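Long-range contact in parahox neighbor (Phaeodactylum tricornutum CCAP 1055/1, PDB 5Z5M), which probably carries out the last two steps from 5-hydroxyisourate to (S)-allantoin, pairing a hydroxyisourate hydrolase with an OHCU decarboxylase in one chain: residues Lys198-Leu203 / Thr246-Glu251. Sequence-based numbering, arbitrary orientation.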
loop_
_atom_site.group_PDB
_atom_site.type_symbol
_atom_site.label_atom_id
_atom_site.label_comp_id
_atom_site.label_asym_id
_atom_site.label_seq_id
_atom_site.Cartn_x
_atom_site.Cartn_y
_atom_site.Cartn_z
ATOM N N LYS A 198 0.697 3.160 22.091
ATOM C CA LYS A 198 1.901 3.058 22.911
ATOM C C LYS A 198 3.169 2.705 22.119
ATOM O O LYS A 198 4.097 2.115 22.668
ATOM C CB LYS A 198 1.688 2.034 24.037
ATOM C CG LYS A 198 0.447 2.296 24.893
ATOM C CD LYS A 198 0.385 1.339 26.093
ATOM C CE LYS A 198 -0.785 0.369 25.993
ATOM N NZ LYS A 198 -2.072 0.976 26.446
ATOM N N MET A 199 3.222 3.080 20.841
ATOM C CA MET A 199 4.435 2.865 20.046
ATOM C C MET A 199 5.380 4.052 20.215
ATOM O O MET A 199 4.958 5.197 20.063
ATOM C CB MET A 199 4.100 2.667 18.558
ATOM C CG MET A 199 5.320 2.347 17.687
ATOM S SD MET A 199 4.991 2.220 15.912
ATOM C CE MET A 199 3.971 0.748 15.834
ATOM N N ARG A 200 6.645 3.788 20.540
ATOM C CA ARG A 200 7.651 4.849 20.617
ATOM C C ARG A 200 8.031 5.303 19.222
ATOM O O ARG A 200 8.193 4.487 18.317
ATOM C CB ARG A 200 8.913 4.397 21.362
ATOM C CG ARG A 200 8.728 4.094 22.830
ATOM C CD ARG A 200 10.074 3.855 23.514
ATOM N NE ARG A 200 10.905 2.881 22.807
ATOM C CZ ARG A 200 12.191 3.064 22.517
ATOM N NH1 ARG A 200 12.806 4.183 22.877
ATOM N NH2 ARG A 200 12.868 2.123 21.872
ATOM N N ILE A 201 8.183 6.611 19.068
ATOM C CA ILE A 201 8.513 7.217 17.786
ATOM C C ILE A 201 9.496 8.357 18.008
ATOM O O ILE A 201 9.220 9.262 18.790
ATOM C CB ILE A 201 7.268 7.773 17.068
ATOM C CG1 ILE A 201 6.232 6.676 16.804
ATOM C CG2 ILE A 201 7.677 8.440 15.760
ATOM C CD1 ILE A 201 4.906 7.205 16.241
ATOM N N HIS A 202 10.646 8.304 17.341
ATOM C CA HIS A 202 11.592 9.412 17.388
ATOM C C HIS A 202 11.586 10.178 16.068
ATOM O O HIS A 202 11.174 9.650 15.033
ATOM C CB HIS A 202 13.004 8.915 17.704
ATOM C CG HIS A 202 13.128 8.301 19.063
ATOM N ND1 HIS A 202 14.299 7.725 19.518
ATOM C CD2 HIS A 202 12.233 8.175 20.067
ATOM C CE1 HIS A 202 14.112 7.269 20.742
ATOM N NE2 HIS A 202 12.867 7.526 21.102
ATOM N N LEU A 203 12.022 11.432 16.129
ATOM C CA LEU A 203 12.100 12.297 14.956
ATOM C C LEU A 203 13.422 13.057 14.952
ATOM O O LEU A 203 13.755 13.741 15.924
ATOM C CB LEU A 203 10.923 13.286 14.926
ATOM C CG LEU A 203 10.855 14.213 13.705
ATOM C CD1 LEU A 203 10.769 13.414 12.404
ATOM C CD2 LEU A 203 9.674 15.190 13.822
ATOM N N THR A 246 11.721 7.504 13.356
ATOM C CA THR A 246 12.123 6.157 13.726
ATOM C C THR A 246 10.943 5.519 14.442
ATOM O O THR A 246 10.565 5.959 15.523
ATOM C CB THR A 246 13.376 6.139 14.633
ATOM O OG1 THR A 246 14.477 6.756 13.953
ATOM C CG2 THR A 246 13.752 4.708 14.987
ATOM N N PHE A 247 10.327 4.522 13.813
ATOM C CA PHE A 247 9.205 3.816 14.418
ATOM C C PHE A 247 9.691 2.534 15.082
ATOM O O PHE A 247 10.277 1.674 14.423
ATOM C CB PHE A 247 8.137 3.481 13.377
ATOM C CG PHE A 247 7.514 4.688 12.735
ATOM C CD1 PHE A 247 6.433 5.322 13.324
ATOM C CD2 PHE A 247 7.999 5.173 11.533
ATOM C CE1 PHE A 247 5.845 6.432 12.728
ATOM C CE2 PHE A 247 7.421 6.273 10.930
ATOM C CZ PHE A 247 6.340 6.910 11.532
ATOM N N PHE A 248 9.450 2.398 16.381
ATOM C CA PHE A 248 9.897 1.196 17.085
ATOM C C PHE A 248 8.792 0.148 17.080
ATOM O O PHE A 248 8.151 -0.104 18.098
ATOM C CB PHE A 248 10.337 1.543 18.512
ATOM C CG PHE A 248 11.580 2.387 18.562
ATOM C CD1 PHE A 248 11.498 3.768 18.539
ATOM C CD2 PHE A 248 12.833 1.794 18.589
ATOM C CE1 PHE A 248 12.643 4.549 18.569
ATOM C CE2 PHE A 248 13.978 2.564 18.614
ATOM C CZ PHE A 248 13.885 3.943 18.602
ATOM N N CYS A 249 8.582 -0.467 15.918
ATOM C CA CYS A 249 7.450 -1.363 15.714
ATOM C C CYS A 249 7.633 -2.716 16.380
ATOM O O CYS A 249 6.653 -3.377 16.717
ATOM C CB CYS A 249 7.193 -1.565 14.225
ATOM S SG CYS A 249 6.696 -0.060 13.403
ATOM N N GLY A 250 8.886 -3.130 16.543
ATOM C CA GLY A 250 9.189 -4.389 17.200
ATOM C C GLY A 250 8.626 -4.456 18.605
ATOM O O GLY A 250 8.031 -5.463 18.995
ATOM N N GLU A 251 8.819 -3.385 19.369
ATOM C CA GLU A 251 8.257 -3.300 20.717
ATOM C C GLU A 251 6.732 -3.355 20.695
ATOM O O GLU A 251 6.124 -3.968 21.567
ATOM C CB GLU A 251 8.708 -2.015 21.414
ATOM C CG GLU A 251 10.192 -1.755 21.344
ATOM C CD GLU A 251 10.566 -0.360 21.810
ATOM O OE1 GLU A 251 9.671 0.385 22.270
ATOM O OE2 GLU A 251 11.761 -0.008 21.702
HETATM O O HOH W 1 7.421 0.968 20.487
HETATM O O HOH W 2 14.441 9.370 13.820
#
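The guanidinium of Arg200 grips the carboxylate of Glu251 side-on, the two flat groups lying only 6° from coplanar. Arg200 NE donates almost straight to Glu251 OE1 (2.8 Å). Arg200 NH2 donates to Glu251 OE2 in a very short bond of 2.4 Å; each oxygen offers its syn lone pair. A bend at chi3 (-51°) lays the Arg200 guanidinium over the face of Phe248, Arg200 CZ 4.0 Å from the centroid of the Phe248 ring and nearly on the ring normal, a cation-pi contact. That ring in turn presents its CE1 edge to the centre of the His202 face, forming a T-shaped pair with planes 68° apart. On the other face of the sheet Ile201 CD1 lies 3.7 Å from Phe247 CE1. Just beyond the strand ends, Met199 CE reaches Cys249 SG.

Antiparallel strand pairing sets this register. His202 and Thr246 form a hydrogen-bonded pair, exchanging N-H and carbonyl in both directions, and Phe248 N donates to Arg200 O at 3.1 Å. The strand ends at Phe248, the centre of an inverse gamma turn, and the chain enters helix 249-256. One water bridges there, accepting from Arg200 N and donating to Phe248 O and Glu251 OE1. Strands 200-207 and 241-248 are the central pair of a four-stranded sheet of the transthyretin-like domain, and His137 of a second subunit packs on Arg200 and Glu251. With its plane set by Glu251 and its face on Phe248, the Arg200 guanidinium has little freedom to turn, and its charge probably favours the ionised form of the buried Glu251; the ion pair ties the first turn of the helix to the neighbouring strand.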